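Local coordinates for protein glycosyl hydrolase family 26 (Bacteroides ovatus, PDB 4ZXO) that hydrolyses beta-mannan chains as a family GH26 beta-mannanase and probably acts on galactomannan in the gut bacterium that makes it, at residues T120-G128 and Q183-T191; S101-T109 and E130-I139. All blocks are in the same frame, centred on the assembly; numbering follows the deposited sequence.

Interaction 1: T120-G128 and Q183-T191; sequences TVVASVMQG and QYKTLWRMT. With PO4 (phosphate ion), chain C.
Val122, Val125 and Met126 of the short helix 121-125 and its exit pack on helix 181-197, one of the outer helices of the GH26 TIM barrel. The two helix segments run at 47° to each other, and the contact is apolar apart from the edge where a phosphate ion, probably from the crystallisation liquor, is held. Val122 lays CG1 against Gln183 CB at 3.8 Å, while its CG2 faces Leu187 CD1. One turn on, Val125 CG2 meets Leu187 CD2 at 3.7 Å, the side chains crossing at about a right angle. Met126 bends at chi2 and chi3, so that SD rests on Thr186 CG2 at 3.7 Å and CE sits near Gln183 O. The hydroxyl of Thr186 bonds to Glu182 O in its own helix. Met190 CE closes the far end, 3.4 Å from Val125 O; that oxygen is hydrogen-bonded to His132 ND1, and the methyl only packs beside it. Gln183 extends past Ala123 CB, and its NE2 gives a nearly straight bond to O2 of the phosphate (2.9 Å, 163°). Its OE1 accepts from Ser180 N, which helps fix the amide flip. Replacing this glutamine by an alanine is likely to leave phosphate O2 without its amide donor, Ser180 N without its acceptor and Met126 SD without CG beside it. The arrangement is oblique helix-on-helix packing at the periphery of a TIM barrel.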
loop_
_atom_site.group_PDB
_atom_site.type_symbol
_atom_site.label_atom_id
_atom_site.label_comp_id
_atom_site.label_asym_id
_atom_site.label_seq_id
_atom_site.Cartn_x
_atom_site.Cartn_y
_atom_site.Cartn_z
ATOM N N THR A 120 -6.236 24.522 5.539
ATOM C CA THR A 120 -7.567 24.686 4.919
ATOM C C THR A 120 -7.637 24.090 3.518
ATOM O O THR A 120 -8.544 24.425 2.730
ATOM C CB THR A 120 -8.000 26.181 4.882
ATOM O OG1 THR A 120 -7.221 26.928 3.945
ATOM C CG2 THR A 120 -7.869 26.805 6.274
ATOM N N VAL A 121 -6.685 23.196 3.207
ATOM C CA VAL A 121 -6.584 22.647 1.874
ATOM C C VAL A 121 -7.724 21.718 1.589
ATOM O O VAL A 121 -8.349 21.854 0.523
ATOM C CB VAL A 121 -5.248 21.945 1.640
ATOM C CG1 VAL A 121 -5.128 21.332 0.215
ATOM C CG2 VAL A 121 -4.127 22.930 1.870
ATOM N N VAL A 122 -8.037 20.808 2.510
ATOM C CA VAL A 122 -9.148 19.889 2.286
ATOM C C VAL A 122 -10.453 20.685 2.142
ATOM O O VAL A 122 -11.250 20.388 1.260
ATOM C CB VAL A 122 -9.250 18.837 3.425
ATOM C CG1 VAL A 122 -10.444 17.939 3.245
ATOM C CG2 VAL A 122 -7.965 17.990 3.448
ATOM N N ALA A 123 -10.676 21.700 2.980
ATOM C CA ALA A 123 -11.872 22.513 2.822
ATOM C C ALA A 123 -11.995 23.054 1.398
ATOM O O ALA A 123 -13.080 23.117 0.841
ATOM C CB ALA A 123 -11.898 23.671 3.811
ATOM N N SER A 124 -10.880 23.451 0.815
ATOM C CA SER A 124 -10.913 24.055 -0.520
ATOM C C SER A 124 -11.263 23.053 -1.644
ATOM O O SER A 124 -11.595 23.467 -2.778
ATOM C CB SER A 124 -9.575 24.721 -0.844
ATOM O OG SER A 124 -8.632 23.816 -1.397
ATOM N N VAL A 125 -11.195 21.751 -1.368
ATOM C CA VAL A 125 -11.595 20.808 -2.415
ATOM C C VAL A 125 -12.968 20.191 -2.184
ATOM O O VAL A 125 -13.398 19.332 -2.954
ATOM C CB VAL A 125 -10.567 19.638 -2.627
ATOM C CG1 VAL A 125 -9.206 20.192 -2.998
ATOM C CG2 VAL A 125 -10.548 18.654 -1.406
ATOM N N MET A 126 -13.635 20.599 -1.117
ATOM C CA MET A 126 -15.043 20.216 -0.914
ATOM C C MET A 126 -15.921 20.860 -1.970
ATOM O O MET A 126 -15.522 21.861 -2.564
ATOM C CB MET A 126 -15.513 20.622 0.477
ATOM C CG MET A 126 -14.657 20.073 1.627
ATOM S SD MET A 126 -14.840 18.288 1.942
ATOM C CE MET A 126 -13.497 17.600 0.885
ATOM N N GLN A 127 -17.131 20.335 -2.132
ATOM C CA GLN A 127 -18.096 20.936 -3.040
ATOM C C GLN A 127 -18.209 22.432 -2.753
ATOM O O GLN A 127 -18.321 22.837 -1.595
ATOM C CB GLN A 127 -19.465 20.243 -2.890
ATOM C CG GLN A 127 -20.587 20.914 -3.650
ATOM C CD GLN A 127 -20.520 20.683 -5.136
ATOM O OE1 GLN A 127 -20.222 19.573 -5.594
ATOM N NE2 GLN A 127 -20.865 21.724 -5.913
ATOM N N GLY A 128 -18.183 23.260 -3.790
ATOM C CA GLY A 128 -18.225 24.687 -3.544
ATOM C C GLY A 128 -16.876 25.349 -3.291
ATOM O O GLY A 128 -16.760 26.575 -3.317
ATOM N N GLN A 183 -14.882 16.168 6.639
ATOM C CA GLN A 183 -14.158 16.582 5.452
ATOM C C GLN A 183 -13.278 15.443 4.908
ATOM O O GLN A 183 -13.231 15.172 3.691
ATOM C CB GLN A 183 -13.286 17.797 5.758
ATOM C CG GLN A 183 -14.131 19.081 5.866
ATOM C CD GLN A 183 -13.330 20.262 6.396
ATOM O OE1 GLN A 183 -12.347 20.108 7.144
ATOM N NE2 GLN A 183 -13.730 21.446 5.989
ATOM N N TYR A 184 -12.545 14.783 5.817
ATOM C CA TYR A 184 -11.687 13.672 5.409
ATOM C C TYR A 184 -12.524 12.539 4.757
ATOM O O TYR A 184 -12.134 11.959 3.717
ATOM C CB TYR A 184 -10.907 13.144 6.621
ATOM C CG TYR A 184 -10.025 11.982 6.251
ATOM C CD1 TYR A 184 -8.757 12.157 5.654
ATOM C CD2 TYR A 184 -10.483 10.668 6.469
ATOM C CE1 TYR A 184 -7.958 11.039 5.279
ATOM C CE2 TYR A 184 -9.698 9.586 6.093
ATOM C CZ TYR A 184 -8.436 9.793 5.529
ATOM O OH TYR A 184 -7.734 8.677 5.164
ATOM N N LYS A 185 -13.655 12.193 5.389
ATOM C CA LYS A 185 -14.501 11.140 4.800
ATOM C C LYS A 185 -14.982 11.575 3.443
ATOM O O LYS A 185 -15.143 10.735 2.577
ATOM C CB LYS A 185 -15.711 10.801 5.688
ATOM C CG LYS A 185 -15.304 10.133 7.005
ATOM C CD LYS A 185 -16.494 9.931 7.912
ATOM C CE LYS A 185 -16.021 9.497 9.249
ATOM N NZ LYS A 185 -17.224 9.416 10.206
ATOM N N THR A 186 -15.229 12.882 3.245
ATOM C CA THR A 186 -15.662 13.366 1.929
ATOM C C THR A 186 -14.571 13.182 0.874
ATOM O O THR A 186 -14.902 12.878 -0.280
ATOM C CB THR A 186 -16.075 14.833 2.002
ATOM O OG1 THR A 186 -17.123 14.939 2.965
ATOM C CG2 THR A 186 -16.586 15.345 0.647
ATOM N N LEU A 187 -13.295 13.302 1.254
ATOM C CA LEU A 187 -12.218 12.989 0.289
ATOM C C LEU A 187 -12.377 11.588 -0.250
ATOM O O LEU A 187 -12.256 11.341 -1.432
ATOM C CB LEU A 187 -10.827 13.057 0.901
ATOM C CG LEU A 187 -10.232 14.439 1.093
ATOM C CD1 LEU A 187 -8.899 14.305 1.800
ATOM C CD2 LEU A 187 -10.137 15.148 -0.247
ATOM N N TRP A 188 -12.617 10.661 0.656
ATOM C CA TRP A 188 -12.822 9.293 0.266
ATOM C C TRP A 188 -14.055 9.118 -0.590
ATOM O O TRP A 188 -13.991 8.410 -1.607
ATOM C CB TRP A 188 -12.954 8.421 1.491
ATOM C CG TRP A 188 -11.614 7.968 2.056
ATOM C CD1 TRP A 188 -10.967 8.445 3.163
ATOM C CD2 TRP A 188 -10.788 6.928 1.520
ATOM N NE1 TRP A 188 -9.794 7.753 3.360
ATOM C CE2 TRP A 188 -9.673 6.797 2.383
ATOM C CE3 TRP A 188 -10.893 6.073 0.406
ATOM C CZ2 TRP A 188 -8.654 5.875 2.154
ATOM C CZ3 TRP A 188 -9.873 5.123 0.192
ATOM C CH2 TRP A 188 -8.778 5.030 1.062
ATOM N N ARG A 189 -15.162 9.762 -0.232
ATOM C CA ARG A 189 -16.341 9.647 -1.062
ATOM C C ARG A 189 -16.150 10.224 -2.461
ATOM O O ARG A 189 -16.576 9.599 -3.458
ATOM C CB ARG A 189 -17.513 10.307 -0.358
ATOM C CG ARG A 189 -17.966 9.463 0.854
ATOM C CD ARG A 189 -19.400 9.752 1.239
ATOM N NE ARG A 189 -19.551 11.169 1.497
ATOM C CZ ARG A 189 -19.342 11.779 2.676
ATOM N NH1 ARG A 189 -19.520 13.096 2.720
ATOM N NH2 ARG A 189 -19.020 11.086 3.791
ATOM N N MET A 190 -15.498 11.382 -2.564
ATOM C CA MET A 190 -15.149 11.940 -3.896
ATOM C C MET A 190 -14.283 11.000 -4.699
ATOM O O MET A 190 -14.480 10.802 -5.885
ATOM C CB MET A 190 -14.400 13.276 -3.768
ATOM C CG MET A 190 -15.252 14.403 -3.308
ATOM S SD MET A 190 -14.254 15.800 -2.695
ATOM C CE MET A 190 -13.241 16.187 -4.111
ATOM N N THR A 191 -13.287 10.404 -4.040
ATOM C CA THR A 191 -12.412 9.464 -4.748
ATOM C C THR A 191 -13.200 8.267 -5.263
ATOM O O THR A 191 -13.107 7.894 -6.434
ATOM C CB THR A 191 -11.315 8.997 -3.807
ATOM O OG1 THR A 191 -10.582 10.140 -3.301
ATOM C CG2 THR A 191 -10.337 7.994 -4.498
HETATM P P PO4 C . -11.575 24.649 7.695
HETATM O O1 PO4 C . -11.334 24.173 9.093
HETATM O O2 PO4 C . -12.779 23.964 7.146
HETATM O O3 PO4 C . -11.883 26.184 7.747
HETATM O O4 PO4 C . -10.295 24.378 6.958
#

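Interaction 2: S101-T109 and E130-I139; sequences SWHVRNPKT and ENHVKMLEWI
Trp138 on helix 132-147 meets the loop that follows strand 97-101, a beta-to-alpha connection of the TIM barrel. The tight part is aromatic and apolar. Val104 CG2 touches Trp138 CE3 at 3.6 Å, and Pro107 CB lies 3.7 Å from CZ3 of the same ring. Arg105 O comes in at the ring edge, 3.3 Å from Trp138 CZ3. Deeper in, Trp102 has CG anti to its own N (chi1 -168°), which lays the indole's six-membered ring against Met135 and Ile139. There Trp102 CH2 meets Met135 CE at 3.7 Å and has Ile139 CG1 near its plane at the edge. Trp102 NE1 is bonded to Glu69.

The side of Lys108 and exposed Glu130 is looser and nearer solvent. The two only approach, with Lys108 NZ 4.5 Å from Glu130 OE2; the lysine makes its salt bridge with Asp118. Lys108 CB packs beside Asn131 ND2, which bonds to Ser124, the two side chains crossing at about a right angle. Between the two sides, Asn106 OD1 accepts from Lys108 N in an Asx turn and also from Thr109 N, which makes an Asx motif. At this junction Lys134 bends at chi3 (64°), and its NZ bonds to Pro107 O at 2.8 Å, on a lone pair in the carbonyl plane.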
loop_
_atom_site.group_PDB
_atom_site.type_symbol
_atom_site.label_atom_id
_atom_site.label_comp_id
_atom_site.label_asym_id
_atom_site.label_seq_id
_atom_site.Cartn_x
_atom_site.Cartn_y
_atom_site.Cartn_z
ATOM N N SER A 101 0.042 3.618 -3.854
ATOM C CA SER A 101 -0.226 4.744 -2.983
ATOM C C SER A 101 -0.239 6.034 -3.809
ATOM O O SER A 101 0.029 6.005 -5.015
ATOM C CB SER A 101 0.814 4.817 -1.858
ATOM O OG SER A 101 2.109 4.645 -2.391
ATOM N N TRP A 102 -0.566 7.155 -3.178
ATOM C CA TRP A 102 -0.728 8.405 -3.930
ATOM C C TRP A 102 -0.265 9.566 -3.084
ATOM O O TRP A 102 -1.085 10.194 -2.359
ATOM C CB TRP A 102 -2.228 8.606 -4.322
ATOM C CG TRP A 102 -2.451 9.704 -5.327
ATOM C CD1 TRP A 102 -1.531 10.253 -6.196
ATOM C CD2 TRP A 102 -3.690 10.362 -5.583
ATOM N NE1 TRP A 102 -2.140 11.238 -6.956
ATOM C CE2 TRP A 102 -3.456 11.327 -6.594
ATOM C CE3 TRP A 102 -4.963 10.257 -5.022
ATOM C CZ2 TRP A 102 -4.455 12.176 -7.086
ATOM C CZ3 TRP A 102 -5.983 11.092 -5.522
ATOM C CH2 TRP A 102 -5.722 12.047 -6.568
ATOM N N HIS A 103 1.029 9.873 -3.172
ATOM C CA HIS A 103 1.513 11.070 -2.486
ATOM C C HIS A 103 1.199 12.308 -3.369
ATOM O O HIS A 103 2.083 12.882 -4.071
ATOM C CB HIS A 103 3.019 10.957 -2.189
ATOM C CG HIS A 103 3.338 10.052 -1.049
ATOM N ND1 HIS A 103 3.355 8.673 -1.159
ATOM C CD2 HIS A 103 3.742 10.335 0.211
ATOM C CE1 HIS A 103 3.744 8.151 -0.000
ATOM N NE2 HIS A 103 3.971 9.139 0.849
ATOM N N VAL A 104 -0.073 12.691 -3.330
ATOM C CA VAL A 104 -0.611 13.721 -4.214
ATOM C C VAL A 104 -0.177 15.115 -3.765
ATOM O O VAL A 104 -0.047 15.409 -2.552
ATOM C CB VAL A 104 -2.159 13.595 -4.242
ATOM C CG1 VAL A 104 -2.777 13.601 -2.815
ATOM C CG2 VAL A 104 -2.879 14.586 -5.156
ATOM N N ARG A 105 0.059 15.960 -4.767
ATOM C CA ARG A 105 0.427 17.340 -4.528
ATOM C C ARG A 105 -0.672 18.084 -3.750
ATOM O O ARG A 105 -1.846 17.650 -3.667
ATOM C CB ARG A 105 0.664 18.055 -5.876
ATOM C CG ARG A 105 1.739 17.462 -6.762
ATOM C CD ARG A 105 3.162 17.611 -6.250
ATOM N NE ARG A 105 3.569 19.032 -6.194
ATOM C CZ ARG A 105 4.786 19.440 -5.875
ATOM N NH1 ARG A 105 5.736 18.573 -5.646
ATOM N NH2 ARG A 105 5.064 20.742 -5.822
ATOM N N ASN A 106 -0.277 19.232 -3.215
ATOM C CA ASN A 106 -1.184 20.092 -2.462
ATOM C C ASN A 106 -1.936 20.967 -3.466
ATOM O O ASN A 106 -1.301 21.830 -4.110
ATOM C CB ASN A 106 -0.355 20.928 -1.494
ATOM C CG ASN A 106 -1.186 21.785 -0.571
ATOM O OD1 ASN A 106 -2.145 22.399 -0.986
ATOM N ND2 ASN A 106 -0.820 21.818 0.693
ATOM N N PRO A 107 -3.263 20.775 -3.598
ATOM C CA PRO A 107 -3.990 21.501 -4.665
ATOM C C PRO A 107 -4.219 22.986 -4.366
ATOM O O PRO A 107 -4.577 23.736 -5.284
ATOM C CB PRO A 107 -5.332 20.758 -4.757
ATOM C CG PRO A 107 -5.536 20.146 -3.360
ATOM C CD PRO A 107 -4.093 19.776 -2.895
ATOM N N LYS A 108 -3.960 23.420 -3.136
ATOM C CA LYS A 108 -4.165 24.823 -2.815
ATOM C C LYS A 108 -2.839 25.597 -2.870
ATOM O O LYS A 108 -2.767 26.701 -3.442
ATOM C CB LYS A 108 -4.808 24.962 -1.425
ATOM C CG LYS A 108 -5.125 26.411 -1.027
ATOM C CD LYS A 108 -5.951 26.315 0.277
ATOM C CE LYS A 108 -6.702 27.557 0.628
ATOM N NZ LYS A 108 -5.817 28.649 0.997
ATOM N N THR A 109 -1.789 25.018 -2.279
ATOM C CA THR A 109 -0.505 25.731 -2.209
ATOM C C THR A 109 0.408 25.489 -3.378
ATOM O O THR A 109 1.332 26.260 -3.588
ATOM C CB THR A 109 0.288 25.356 -0.957
ATOM O OG1 THR A 109 0.771 24.024 -1.090
ATOM C CG2 THR A 109 -0.591 25.450 0.290
ATOM N N GLU A 130 -12.831 26.354 -4.023
ATOM C CA GLU A 130 -12.176 26.873 -5.230
ATOM C C GLU A 130 -11.389 25.805 -5.956
ATOM O O GLU A 130 -11.096 25.940 -7.153
ATOM C CB GLU A 130 -11.258 28.034 -4.871
ATOM C CG GLU A 130 -10.269 27.596 -3.881
ATOM C CD GLU A 130 -9.430 28.698 -3.312
ATOM O OE1 GLU A 130 -9.044 29.613 -4.094
ATOM O OE2 GLU A 130 -9.142 28.603 -2.079
ATOM N N ASN A 131 -11.029 24.736 -5.243
ATOM C CA ASN A 131 -10.228 23.685 -5.875
ATOM C C ASN A 131 -10.949 22.362 -6.034
ATOM O O ASN A 131 -10.335 21.333 -6.312
ATOM C CB ASN A 131 -8.933 23.456 -5.086
ATOM C CG ASN A 131 -8.063 24.695 -5.057
ATOM O OD1 ASN A 131 -7.796 25.290 -6.097
ATOM N ND2 ASN A 131 -7.673 25.122 -3.876
ATOM N N HIS A 132 -12.267 22.406 -5.940
ATOM C CA HIS A 132 -13.071 21.180 -6.055
ATOM C C HIS A 132 -12.994 20.569 -7.471
ATOM O O HIS A 132 -12.752 19.381 -7.618
ATOM C CB HIS A 132 -14.514 21.480 -5.699
ATOM C CG HIS A 132 -15.439 20.322 -5.834
ATOM N ND1 HIS A 132 -15.432 19.258 -4.962
ATOM C CD2 HIS A 132 -16.445 20.089 -6.707
ATOM C CE1 HIS A 132 -16.376 18.400 -5.308
ATOM N NE2 HIS A 132 -16.989 18.869 -6.378
ATOM N N VAL A 133 -13.228 21.366 -8.511
ATOM C CA VAL A 133 -13.218 20.793 -9.861
ATOM C C VAL A 133 -11.843 20.204 -10.184
ATOM O O VAL A 133 -11.746 19.106 -10.783
ATOM C CB VAL A 133 -13.667 21.867 -10.917
ATOM C CG1 VAL A 133 -13.526 21.341 -12.366
ATOM C CG2 VAL A 133 -15.135 22.202 -10.639
ATOM N N LYS A 134 -10.794 20.921 -9.798
ATOM C CA LYS A 134 -9.422 20.453 -10.023
ATOM C C LYS A 134 -9.190 19.143 -9.270
ATOM O O LYS A 134 -8.584 18.245 -9.809
ATOM C CB LYS A 134 -8.427 21.474 -9.567
ATOM C CG LYS A 134 -7.028 21.099 -9.928
ATOM C CD LYS A 134 -6.007 22.200 -9.705
ATOM C CE LYS A 134 -5.876 22.555 -8.239
ATOM N NZ LYS A 134 -4.819 23.578 -8.066
ATOM N N MET A 135 -9.645 19.061 -8.019
ATOM C CA MET A 135 -9.448 17.818 -7.259
ATOM C C MET A 135 -10.116 16.651 -8.000
ATOM O O MET A 135 -9.538 15.560 -8.056
ATOM C CB MET A 135 -10.027 17.933 -5.855
ATOM C CG MET A 135 -9.650 16.750 -4.923
ATOM S SD MET A 135 -7.866 16.679 -4.506
ATOM C CE MET A 135 -7.405 15.088 -5.226
ATOM N N LEU A 136 -11.313 16.874 -8.577
ATOM C CA LEU A 136 -11.961 15.788 -9.278
ATOM C C LEU A 136 -11.174 15.467 -10.577
ATOM O O LEU A 136 -11.103 14.294 -10.956
ATOM C CB LEU A 136 -13.435 16.102 -9.590
ATOM C CG LEU A 136 -14.324 16.345 -8.387
ATOM C CD1 LEU A 136 -15.757 16.545 -8.856
ATOM C CD2 LEU A 136 -14.282 15.189 -7.444
ATOM N N GLU A 137 -10.607 16.473 -11.246
ATOM C CA GLU A 137 -9.782 16.243 -12.444
ATOM C C GLU A 137 -8.545 15.397 -12.056
ATOM O O GLU A 137 -8.165 14.489 -12.786
ATOM C CB GLU A 137 -9.389 17.592 -13.047
ATOM C CG GLU A 137 -8.469 17.525 -14.256
ATOM C CD GLU A 137 -7.195 18.303 -13.994
ATOM O OE1 GLU A 137 -7.205 19.581 -13.805
ATOM O OE2 GLU A 137 -6.167 17.608 -13.947
ATOM N N TRP A 138 -7.965 15.702 -10.889
ATOM C CA TRP A 138 -6.797 14.956 -10.394
ATOM C C TRP A 138 -7.159 13.495 -10.145
ATOM O O TRP A 138 -6.433 12.611 -10.542
ATOM C CB TRP A 138 -6.247 15.598 -9.114
ATOM C CG TRP A 138 -5.480 16.890 -9.409
ATOM C CD1 TRP A 138 -5.408 17.589 -10.592
ATOM C CD2 TRP A 138 -4.656 17.554 -8.486
ATOM N NE1 TRP A 138 -4.564 18.670 -10.436
ATOM C CE2 TRP A 138 -4.066 18.653 -9.155
ATOM C CE3 TRP A 138 -4.309 17.278 -7.150
ATOM C CZ2 TRP A 138 -3.164 19.519 -8.528
ATOM C CZ3 TRP A 138 -3.413 18.153 -6.487
ATOM C CH2 TRP A 138 -2.830 19.255 -7.191
ATOM N N ILE A 139 -8.312 13.251 -9.518
ATOM C CA ILE A 139 -8.730 11.890 -9.260
ATOM C C ILE A 139 -8.980 11.193 -10.625
ATOM O O ILE A 139 -8.621 10.033 -10.779
ATOM C CB ILE A 139 -9.957 11.833 -8.369
ATOM C CG1 ILE A 139 -9.618 12.357 -6.946
ATOM C CG2 ILE A 139 -10.493 10.399 -8.265
ATOM C CD1 ILE A 139 -10.896 12.779 -6.112
#

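Overall arrangement
Interactions 1 and 2 lie side by side on one flank of the barrel, their centres about 10 Å apart. The chain passes through 101-109, 120-128, 130-139 and 183-191 in turn. Helix 121-125 leads into helix 132-147, and the turn between them is joined by bonds: Ser124 O lies 2.8 Å from Asn131 N, and Val125 O 2.9 Å from His132 ND1. Val125 also packs on Met135 and Pro107, and Met190 on Met135 and Leu136, so Val125 and Met135 connect helix 181-197 to the 101-109 loop. Val121 CG1 packs against Asn106 OD1 at 3.4 Å, without a bond. The phosphate lies at Gln183 and Ala123 in interaction 1; the loop of interaction 2 runs off barrel strand 97-101.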